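Local atomic coordinates of coenzyme Q-binding protein COQ10 START domain-containing protein (Thermus thermophilus, PDB entry 2D4R), a protein that is of unknown function but probably binds or carries a lipid-like ligand in a START-type fold. Residues P11-V17 and E98-V102; Y18-L24 and W68-R74; G26-L31 and G137-R141. Residue numbers count along the deposited sequence, not the author numbering.

Contact 1 (P11-V17 and E98-V102); sequences PAPPERV and EGTRV
Residues 11-13 link strand 3-10 to helix 14-22, whose first turn is 14-17, and residues 98-102 lead from a loop into strand 100-109, at one end of the helix-grip (START, Bet v 1-like) fold. Ala12 is fully extended; Pro13 is the N-cap, its O accepting from Arg16 N (2.7 Å) and Val17 N (3.1 Å) as the helix starts. The CA atoms of Ala12 and Gly99 are 4.4 Å apart, those of Pro14 and Thr100 5.0 Å. Gly99 has no side chain and comes close to the link, its CA lying 3.3 Å from Ala12 O in a CA-H...O contact. The Thr100 backbone bonds to Ile10 of the antiparallel strand 3-10. Its side chain, chi1 m, points toward the link, with OG1 3.3 Å from Pro13 C; Pro14 N is at 3.0 Å from this OG1 but has no hydrogen to offer. Deeper in, Val17 (chi1 t) points toward the strand and packs CG1 at 3.6 Å on CG2 of Val102 (chi1 t), with Phe93 of strand 86-95 and Leu138 of helix 120-144 beside it. One hydrogen bond joins the segments: Thr100 OG1 donates to Ala12 O at 2.5 Å.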
loop_
_atom_site.group_PDB
_atom_site.type_symbol
_atom_site.label_atom_id
_atom_site.label_comp_id
_atom_site.label_asym_id
_atom_site.label_seq_id
_atom_site.Cartn_x
_atom_site.Cartn_y
_atom_site.Cartn_z
ATOM N N PRO A 11 -16.543 0.762 6.281
ATOM C CA PRO A 11 -17.521 0.398 7.314
ATOM C C PRO A 11 -17.121 -0.811 8.167
ATOM O O PRO A 11 -17.631 -1.911 7.981
ATOM C CB PRO A 11 -18.798 0.151 6.520
ATOM C CG PRO A 11 -18.326 -0.202 5.151
ATOM C CD PRO A 11 -17.084 0.586 4.923
ATOM N N ALA A 12 -16.208 -0.583 9.110
ATOM C CA ALA A 12 -15.738 -1.624 10.018
ATOM C C ALA A 12 -14.817 -0.971 11.044
ATOM O O ALA A 12 -14.154 0.013 10.741
ATOM C CB ALA A 12 -15.001 -2.702 9.243
ATOM N N PRO A 13 -14.771 -1.505 12.273
ATOM C CA PRO A 13 -13.909 -0.915 13.299
ATOM C C PRO A 13 -12.442 -0.892 12.918
ATOM O O PRO A 13 -11.910 -1.855 12.368
ATOM C CB PRO A 13 -14.168 -1.770 14.537
ATOM C CG PRO A 13 -14.671 -3.053 14.009
ATOM C CD PRO A 13 -15.430 -2.730 12.753
ATOM N N PRO A 14 -11.765 0.218 13.229
ATOM C CA PRO A 14 -10.345 0.427 12.939
ATOM C C PRO A 14 -9.474 -0.786 13.215
ATOM O O PRO A 14 -8.598 -1.119 12.426
ATOM C CB PRO A 14 -9.969 1.623 13.818
ATOM C CG PRO A 14 -11.262 2.363 14.012
ATOM C CD PRO A 14 -12.326 1.301 14.060
ATOM N N GLU A 15 -9.707 -1.448 14.337
ATOM C CA GLU A 15 -8.864 -2.574 14.707
ATOM C C GLU A 15 -9.001 -3.689 13.676
ATOM O O GLU A 15 -8.032 -4.385 13.364
ATOM C CB GLU A 15 -9.240 -3.105 16.094
ATOM C CG GLU A 15 -8.345 -4.265 16.540
ATOM C CD GLU A 15 -7.942 -4.191 18.004
ATOM O OE1 GLU A 15 -8.793 -3.822 18.848
ATOM O OE2 GLU A 15 -6.770 -4.509 18.311
ATOM N N ARG A 16 -10.210 -3.852 13.147
ATOM C CA ARG A 16 -10.476 -4.912 12.188
ATOM C C ARG A 16 -9.884 -4.546 10.828
ATOM O O ARG A 16 -9.242 -5.370 10.189
ATOM C CB ARG A 16 -11.982 -5.147 12.065
ATOM C CG ARG A 16 -12.391 -6.301 11.140
ATOM C CD ARG A 16 -13.912 -6.533 11.220
ATOM N NE ARG A 16 -14.358 -6.563 12.612
ATOM C CZ ARG A 16 -15.584 -6.260 13.029
ATOM N NH1 ARG A 16 -15.871 -6.329 14.319
ATOM N NH2 ARG A 16 -16.526 -5.893 12.167
ATOM N N VAL A 17 -10.089 -3.306 10.397
ATOM C CA VAL A 17 -9.526 -2.841 9.135
ATOM C C VAL A 17 -7.996 -2.906 9.195
ATOM O O VAL A 17 -7.340 -3.331 8.245
ATOM C CB VAL A 17 -9.983 -1.389 8.820
ATOM C CG1 VAL A 17 -9.426 -0.927 7.463
ATOM C CG2 VAL A 17 -11.516 -1.318 8.819
ATOM N N GLU A 98 -18.555 3.975 13.685
ATOM C CA GLU A 98 -18.229 2.568 13.912
ATOM C C GLU A 98 -17.357 2.086 12.766
ATOM O O GLU A 98 -17.248 0.885 12.511
ATOM C CB GLU A 98 -19.495 1.709 13.966
ATOM C CG GLU A 98 -20.410 1.997 15.136
ATOM C CD GLU A 98 -21.865 1.881 14.751
ATOM O OE1 GLU A 98 -22.706 1.692 15.657
ATOM O OE2 GLU A 98 -22.164 1.978 13.539
ATOM N N GLY A 99 -16.758 3.039 12.065
ATOM C CA GLY A 99 -16.035 2.724 10.849
ATOM C C GLY A 99 -14.656 3.330 10.864
ATOM O O GLY A 99 -14.236 3.913 11.858
ATOM N N THR A 100 -13.960 3.200 9.743
ATOM C CA THR A 100 -12.556 3.549 9.662
ATOM C C THR A 100 -12.261 4.512 8.517
ATOM O O THR A 100 -12.611 4.255 7.371
ATOM C CB THR A 100 -11.709 2.282 9.460
ATOM O OG1 THR A 100 -12.014 1.344 10.494
ATOM C CG2 THR A 100 -10.226 2.613 9.509
ATOM N N ARG A 101 -11.609 5.624 8.828
ATOM C CA ARG A 101 -11.019 6.435 7.777
ATOM C C ARG A 101 -9.568 5.994 7.588
ATOM O O ARG A 101 -8.703 6.250 8.440
ATOM C CB ARG A 101 -11.076 7.914 8.148
ATOM C CG ARG A 101 -10.474 8.810 7.079
ATOM C CD ARG A 101 -11.421 9.909 6.664
ATOM N NE ARG A 101 -11.488 10.029 5.212
ATOM C CZ ARG A 101 -12.500 9.589 4.470
ATOM N NH1 ARG A 101 -12.475 9.740 3.150
ATOM N NH2 ARG A 101 -13.546 9.007 5.047
ATOM N N VAL A 102 -9.310 5.312 6.475
ATOM C CA VAL A 102 -7.970 4.835 6.177
ATOM C C VAL A 102 -7.220 5.864 5.343
ATOM O O VAL A 102 -7.721 6.335 4.316
ATOM C CB VAL A 102 -8.011 3.481 5.428
ATOM C CG1 VAL A 102 -6.600 3.000 5.131
ATOM C CG2 VAL A 102 -8.723 2.440 6.280
#

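Contact 2 (Y18-L24 and W68-R74); sequences YRLAKDL and WDDENLR
From Tyr18 to Lys22 the first segment is the last part of helix 14-22. In this helix-grip fold it lies against the hairpin end 68-74, where strand 58-69 turns into strand 74-82 through a G1 beta bulge, Leu73 (phi/psi 55/49) and Arg74 both facing Asp69. Asp69 OD1 accepts from Asn72 N at 3.2 Å, an Asx motif within the turn. The nearest CA pairs are Tyr18-Leu73 at 6.0 Å and Lys22-Trp68 at 7.7 Å. Tyr18, chi1 t, points toward the hairpin: Leu73 CA lies over its ring, 3.9 Å from the centroid, and Leu73 CD2 is 3.4 Å from Tyr18 CG. Its OH donates to Asp70 OD2 at 3.0 Å. The edge of Trp68 (chi1 m) meets the Tyr18 face in an offset edge-to-face pair, centroids 5.9 Å apart and planes at 82°. Lys22, all-trans, lays CG over the six-membered ring of Trp68, 3.7 Å from its centroid, and carries NZ to Asp70 OD2 in a weakly hydrogen-bonded salt bridge of 3.3 Å. Asp23, centre of an inverse gamma turn, N-caps the next helix through OD1 and Gly26 N; its OD2 pairs with Arg141. Leu24 CD2 reaches Trp68 CZ2 at 4.2 Å. The helix end thus sits between the hairpin and helix 120-144, where Leu138 touches Ala21, while Phe93 of strand 86-95 meets Tyr18 edge-to-face.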
loop_
_atom_site.group_PDB
_atom_site.type_symbol
_atom_site.label_atom_id
_atom_site.label_comp_id
_atom_site.label_asym_id
_atom_site.label_seq_id
_atom_site.Cartn_x
_atom_site.Cartn_y
_atom_site.Cartn_z
ATOM N N TYR A 18 -7.436 -2.509 10.333
ATOM C CA TYR A 18 -6.003 -2.551 10.520
ATOM C C TYR A 18 -5.491 -3.982 10.391
ATOM O O TYR A 18 -4.505 -4.223 9.700
ATOM C CB TYR A 18 -5.646 -1.976 11.892
ATOM C CG TYR A 18 -4.215 -2.212 12.325
ATOM C CD1 TYR A 18 -3.890 -3.273 13.165
ATOM C CD2 TYR A 18 -3.190 -1.362 11.918
ATOM C CE1 TYR A 18 -2.579 -3.477 13.592
ATOM C CE2 TYR A 18 -1.881 -1.559 12.336
ATOM C CZ TYR A 18 -1.583 -2.614 13.172
ATOM O OH TYR A 18 -0.289 -2.808 13.593
ATOM N N ARG A 19 -6.157 -4.933 11.045
ATOM C CA ARG A 19 -5.666 -6.323 11.065
ATOM C C ARG A 19 -5.747 -6.987 9.697
ATOM O O ARG A 19 -4.886 -7.775 9.333
ATOM C CB ARG A 19 -6.442 -7.177 12.074
ATOM C CG ARG A 19 -5.738 -7.398 13.420
ATOM C CD ARG A 19 -4.395 -8.136 13.267
ATOM N NE ARG A 19 -4.412 -9.498 13.816
ATOM C CZ ARG A 19 -3.333 -10.270 13.968
ATOM N NH1 ARG A 19 -3.457 -11.491 14.476
ATOM N NH2 ARG A 19 -2.131 -9.825 13.621
ATOM N N LEU A 20 -6.792 -6.664 8.947
ATOM C CA LEU A 20 -6.959 -7.192 7.604
ATOM C C LEU A 20 -5.962 -6.609 6.609
ATOM O O LEU A 20 -5.607 -7.262 5.625
ATOM C CB LEU A 20 -8.377 -6.924 7.116
ATOM C CG LEU A 20 -9.437 -7.772 7.801
ATOM C CD1 LEU A 20 -10.819 -7.234 7.464
ATOM C CD2 LEU A 20 -9.268 -9.223 7.351
ATOM N N ALA A 21 -5.507 -5.385 6.854
ATOM C CA ALA A 21 -4.485 -4.787 5.995
ATOM C C ALA A 21 -3.104 -5.358 6.314
ATOM O O ALA A 21 -2.207 -5.366 5.472
ATOM C CB ALA A 21 -4.480 -3.293 6.168
ATOM N N LYS A 22 -2.944 -5.850 7.537
ATOM C CA LYS A 22 -1.661 -6.358 7.997
ATOM C C LYS A 22 -1.387 -7.738 7.422
ATOM O O LYS A 22 -0.238 -8.118 7.212
ATOM C CB LYS A 22 -1.641 -6.418 9.521
ATOM C CG LYS A 22 -0.338 -6.920 10.099
ATOM C CD LYS A 22 -0.464 -7.124 11.587
ATOM C CE LYS A 22 0.722 -7.881 12.136
ATOM N NZ LYS A 22 0.664 -7.918 13.617
ATOM N N ASP A 23 -2.454 -8.487 7.169
ATOM C CA ASP A 23 -2.348 -9.778 6.504
ATOM C C ASP A 23 -2.269 -9.526 5.012
ATOM O O ASP A 23 -3.267 -9.687 4.289
ATOM C CB ASP A 23 -3.572 -10.640 6.817
ATOM C CG ASP A 23 -3.625 -11.914 5.977
ATOM O OD1 ASP A 23 -2.568 -12.362 5.489
ATOM O OD2 ASP A 23 -4.729 -12.463 5.811
ATOM N N LEU A 24 -1.079 -9.123 4.566
ATOM C CA LEU A 24 -0.876 -8.687 3.193
ATOM C C LEU A 24 -1.244 -9.788 2.207
ATOM O O LEU A 24 -1.819 -9.527 1.152
ATOM C CB LEU A 24 0.581 -8.283 2.973
ATOM C CG LEU A 24 1.124 -7.163 3.854
ATOM C CD1 LEU A 24 2.619 -6.978 3.617
ATOM C CD2 LEU A 24 0.383 -5.909 3.542
ATOM N N TRP A 68 4.851 -2.487 11.871
ATOM C CA TRP A 68 3.456 -2.485 12.283
ATOM C C TRP A 68 3.332 -1.995 13.721
ATOM O O TRP A 68 3.994 -2.514 14.625
ATOM C CB TRP A 68 2.871 -3.898 12.144
ATOM C CG TRP A 68 2.780 -4.371 10.708
ATOM C CD1 TRP A 68 3.632 -5.223 10.070
ATOM C CD2 TRP A 68 1.802 -3.983 9.733
ATOM N NE1 TRP A 68 3.255 -5.389 8.761
ATOM C CE2 TRP A 68 2.133 -4.642 8.524
ATOM C CE3 TRP A 68 0.676 -3.139 9.760
ATOM C CZ2 TRP A 68 1.381 -4.487 7.351
ATOM C CZ3 TRP A 68 -0.073 -2.984 8.589
ATOM C CH2 TRP A 68 0.288 -3.659 7.400
ATOM N N ASP A 69 2.486 -0.991 13.922
ATOM C CA ASP A 69 2.219 -0.480 15.244
ATOM C C ASP A 69 0.828 -0.924 15.723
ATOM O O ASP A 69 -0.172 -0.227 15.521
ATOM C CB ASP A 69 2.324 1.040 15.226
ATOM C CG ASP A 69 2.225 1.637 16.598
ATOM O OD1 ASP A 69 1.700 0.959 17.503
ATOM O OD2 ASP A 69 2.667 2.787 16.773
ATOM N N ASP A 70 0.782 -2.089 16.362
ATOM C CA ASP A 70 -0.471 -2.704 16.789
ATOM C C ASP A 70 -1.211 -1.823 17.784
ATOM O O ASP A 70 -2.429 -1.715 17.736
ATOM C CB ASP A 70 -0.200 -4.073 17.429
ATOM C CG ASP A 70 0.385 -5.086 16.448
ATOM O OD1 ASP A 70 1.410 -5.722 16.788
ATOM O OD2 ASP A 70 -0.178 -5.251 15.344
ATOM N N GLU A 71 -0.473 -1.197 18.690
ATOM C CA GLU A 71 -1.070 -0.329 19.703
ATOM C C GLU A 71 -1.915 0.787 19.101
ATOM O O GLU A 71 -3.077 0.964 19.461
ATOM C CB GLU A 71 0.028 0.288 20.567
ATOM C CG GLU A 71 0.340 -0.500 21.801
ATOM C CD GLU A 71 -0.311 0.111 23.009
ATOM O OE1 GLU A 71 0.179 1.168 23.460
ATOM O OE2 GLU A 71 -1.310 -0.455 23.498
ATOM N N ASN A 72 -1.324 1.537 18.177
ATOM C CA ASN A 72 -1.963 2.732 17.648
ATOM C C ASN A 72 -2.555 2.552 16.252
ATOM O O ASN A 72 -2.946 3.530 15.613
ATOM C CB ASN A 72 -0.961 3.889 17.640
ATOM C CG ASN A 72 -0.443 4.223 19.034
ATOM O OD1 ASN A 72 -0.707 3.504 19.998
ATOM N ND2 ASN A 72 0.295 5.319 19.143
ATOM N N LEU A 73 -2.614 1.312 15.775
ATOM C CA LEU A 73 -3.228 1.009 14.476
ATOM C C LEU A 73 -2.635 1.824 13.327
ATOM O O LEU A 73 -3.374 2.430 12.537
ATOM C CB LEU A 73 -4.733 1.260 14.534
ATOM C CG LEU A 73 -5.540 0.454 15.549
ATOM C CD1 LEU A 73 -7.009 0.868 15.475
ATOM C CD2 LEU A 73 -5.385 -1.023 15.271
ATOM N N ARG A 74 -1.304 1.849 13.256
ATOM C CA ARG A 74 -0.575 2.515 12.176
ATOM C C ARG A 74 0.536 1.586 11.688
ATOM O O ARG A 74 0.943 0.660 12.389
ATOM C CB ARG A 74 0.107 3.811 12.635
ATOM C CG ARG A 74 -0.605 4.719 13.605
ATOM C CD ARG A 74 0.175 6.042 13.646
ATOM N NE ARG A 74 -0.168 6.885 14.786
ATOM C CZ ARG A 74 0.673 7.217 15.762
ATOM N NH1 ARG A 74 1.929 6.781 15.750
ATOM N NH2 ARG A 74 0.256 7.990 16.754
#

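Contact 3 (G26-L31 and G137-R141); sequences GLKPYL and GLEER
Helix 120-144, the long C-terminal helix of the helix-grip fold, receives the short helix 24-27 and the 3-10 turn 28-30 on its segment 137-141. The helical turn of 137-141 is marked by weak bonds from Glu140 N and Arg141 N to Gly137 O; in 26-31, Tyr30 N bonds to Leu27 O and Leu31 N to Lys28 O, both at 3.0 Å. The closest CA pairs are Tyr30-Gly137 at 4.8 Å and Leu27-Arg141 at 6.2 Å. Gly137 permits the tight approach: its CA is 3.2 Å from Tyr30 O and 4.2 Å from Leu31 CD2, and a beta carbon here would clash with both atoms. Leu138 CA lies 4.0 Å from Leu27 CD2, while its side chain also packs on Val17 and Ala21 of helix 14-22. Glu140, chi1 m and pointing toward 26-31, sets CB 3.7 Å from Tyr30 CD2, and its backbone O is 3.4 Å from Tyr30 CE2. Tyr30 (chi1 m, chi2 83°) lays a ring face on the helix, with Arg141 CA 4.1 Å from the centroid and 6° off the normal, a CH-pi contact. Arg141 CG is 3.7 Å from Tyr30 CD1 and 3.8 Å from Leu27 CA. The Arg141 guanidinium lies with a face to Gly26 O, and a beta carbon on Gly26 would clash with Arg141 NH2, which forms a salt bridge with Asp23. No hydrogen bond spans the two segments, so the fit depends on close van der Waals and CH-pi contact, and the charge of Arg141 is met by Asp23, just ahead of helix 24-27.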
loop_
_atom_site.group_PDB
_atom_site.type_symbol
_atom_site.label_atom_id
_atom_site.label_comp_id
_atom_site.label_asym_id
_atom_site.label_seq_id
_atom_site.Cartn_x
_atom_site.Cartn_y
_atom_site.Cartn_z
ATOM N N GLY A 26 -3.393 -12.197 2.521
ATOM C CA GLY A 26 -4.835 -12.274 2.418
ATOM C C GLY A 26 -5.421 -11.081 1.681
ATOM O O GLY A 26 -6.509 -11.159 1.115
ATOM N N LEU A 27 -4.699 -9.967 1.686
ATOM C CA LEU A 27 -5.166 -8.749 1.031
ATOM C C LEU A 27 -4.914 -8.854 -0.470
ATOM O O LEU A 27 -5.660 -8.301 -1.275
ATOM C CB LEU A 27 -4.418 -7.534 1.587
ATOM C CG LEU A 27 -5.138 -6.188 1.743
ATOM C CD1 LEU A 27 -4.123 -5.139 2.172
ATOM C CD2 LEU A 27 -5.800 -5.773 0.462
ATOM N N LYS A 28 -3.859 -9.576 -0.835
ATOM C CA LYS A 28 -3.335 -9.521 -2.194
ATOM C C LYS A 28 -4.355 -9.797 -3.313
ATOM O O LYS A 28 -4.345 -9.111 -4.338
ATOM C CB LYS A 28 -2.148 -10.481 -2.345
ATOM C CG LYS A 28 -1.303 -10.194 -3.595
ATOM C CD LYS A 28 -1.031 -11.442 -4.437
ATOM C CE LYS A 28 -2.284 -11.991 -5.112
ATOM N NZ LYS A 28 -1.937 -12.940 -6.219
ATOM N N PRO A 29 -5.247 -10.794 -3.135
ATOM C CA PRO A 29 -6.235 -11.092 -4.185
ATOM C C PRO A 29 -7.178 -9.952 -4.567
ATOM O O PRO A 29 -7.787 -9.992 -5.618
ATOM C CB PRO A 29 -6.987 -12.308 -3.642
ATOM C CG PRO A 29 -6.029 -12.933 -2.674
ATOM C CD PRO A 29 -5.314 -11.775 -2.037
ATOM N N TYR A 30 -7.299 -8.943 -3.712
ATOM C CA TYR A 30 -8.204 -7.821 -3.970
ATOM C C TYR A 30 -7.461 -6.592 -4.492
ATOM O O TYR A 30 -8.066 -5.537 -4.711
ATOM C CB TYR A 30 -8.972 -7.454 -2.695
ATOM C CG TYR A 30 -9.819 -8.591 -2.165
ATOM C CD1 TYR A 30 -9.261 -9.591 -1.350
ATOM C CD2 TYR A 30 -11.170 -8.692 -2.503
ATOM C CE1 TYR A 30 -10.038 -10.662 -0.895
ATOM C CE2 TYR A 30 -11.949 -9.757 -2.053
ATOM C CZ TYR A 30 -11.376 -10.734 -1.251
ATOM O OH TYR A 30 -12.146 -11.778 -0.815
ATOM N N LEU A 31 -6.147 -6.733 -4.682
ATOM C CA LEU A 31 -5.321 -5.682 -5.276
ATOM C C LEU A 31 -5.081 -5.966 -6.766
ATOM O O LEU A 31 -4.176 -6.714 -7.149
ATOM C CB LEU A 31 -3.985 -5.590 -4.532
ATOM C CG LEU A 31 -4.070 -5.564 -2.997
ATOM C CD1 LEU A 31 -2.702 -5.364 -2.420
ATOM C CD2 LEU A 31 -4.986 -4.455 -2.521
ATOM N N GLY A 137 -9.236 -1.909 -2.738
ATOM C CA GLY A 137 -9.036 -3.333 -2.569
ATOM C C GLY A 137 -9.114 -3.755 -1.109
ATOM O O GLY A 137 -9.556 -4.862 -0.812
ATOM N N LEU A 138 -8.689 -2.888 -0.194
ATOM C CA LEU A 138 -8.802 -3.195 1.236
ATOM C C LEU A 138 -10.270 -3.155 1.669
ATOM O O LEU A 138 -10.700 -3.974 2.482
ATOM C CB LEU A 138 -7.949 -2.223 2.085
ATOM C CG LEU A 138 -8.229 -2.143 3.597
ATOM C CD1 LEU A 138 -8.085 -3.521 4.215
ATOM C CD2 LEU A 138 -7.278 -1.160 4.272
ATOM N N GLU A 139 -11.033 -2.223 1.099
ATOM C CA GLU A 139 -12.482 -2.154 1.305
ATOM C C GLU A 139 -13.096 -3.500 0.982
ATOM O O GLU A 139 -13.943 -4.013 1.716
ATOM C CB GLU A 139 -13.100 -1.105 0.380
ATOM C CG GLU A 139 -13.720 0.086 1.076
ATOM C CD GLU A 139 -15.227 -0.023 1.202
ATOM O OE1 GLU A 139 -15.934 0.938 0.829
ATOM O OE2 GLU A 139 -15.707 -1.068 1.682
ATOM N N GLU A 140 -12.651 -4.073 -0.129
ATOM C CA GLU A 140 -13.234 -5.293 -0.642
ATOM C C GLU A 140 -12.768 -6.510 0.134
ATOM O O GLU A 140 -13.408 -7.563 0.101
ATOM C CB GLU A 140 -12.885 -5.443 -2.120
ATOM C CG GLU A 140 -13.491 -4.349 -2.989
ATOM C CD GLU A 140 -13.173 -4.532 -4.457
ATOM O OE1 GLU A 140 -12.045 -4.977 -4.756
ATOM O OE2 GLU A 140 -14.046 -4.235 -5.306
ATOM N N ARG A 141 -11.643 -6.369 0.827
ATOM C CA ARG A 141 -11.159 -7.447 1.675
ATOM C C ARG A 141 -12.057 -7.475 2.898
ATOM O O ARG A 141 -12.535 -8.528 3.313
ATOM C CB ARG A 141 -9.715 -7.181 2.108
ATOM C CG ARG A 141 -8.799 -8.394 2.144
ATOM C CD ARG A 141 -9.409 -9.591 2.839
ATOM N NE ARG A 141 -8.424 -10.325 3.639
ATOM C CZ ARG A 141 -8.632 -11.532 4.169
ATOM N NH1 ARG A 141 -9.789 -12.154 3.981
ATOM N NH2 ARG A 141 -7.696 -12.117 4.904
#

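All three contacts are partly buried and meet around helix 14-22 and the short helix after it. Contact 1 lies farthest from the chain centre, about 17 Å between centres against 12 Å for contact 2 and 11 Å for contact 3, which has no exposed touching residue. Contacts 1 and 2 share helix 14-22, joining its start to the beginning of strand 100-109 and its last turns to a hairpin of the same sheet; they touch where Pro14 CB packs on Leu73 CD1 at 3.5 Å. Contact 3 instead joins two helical elements, and Leu138 ties it to both others. Contact 1 has a single hydrogen bond, contact 2 combines buried rings with an exposed acid, and contact 3 relies on glycine-permitted closeness.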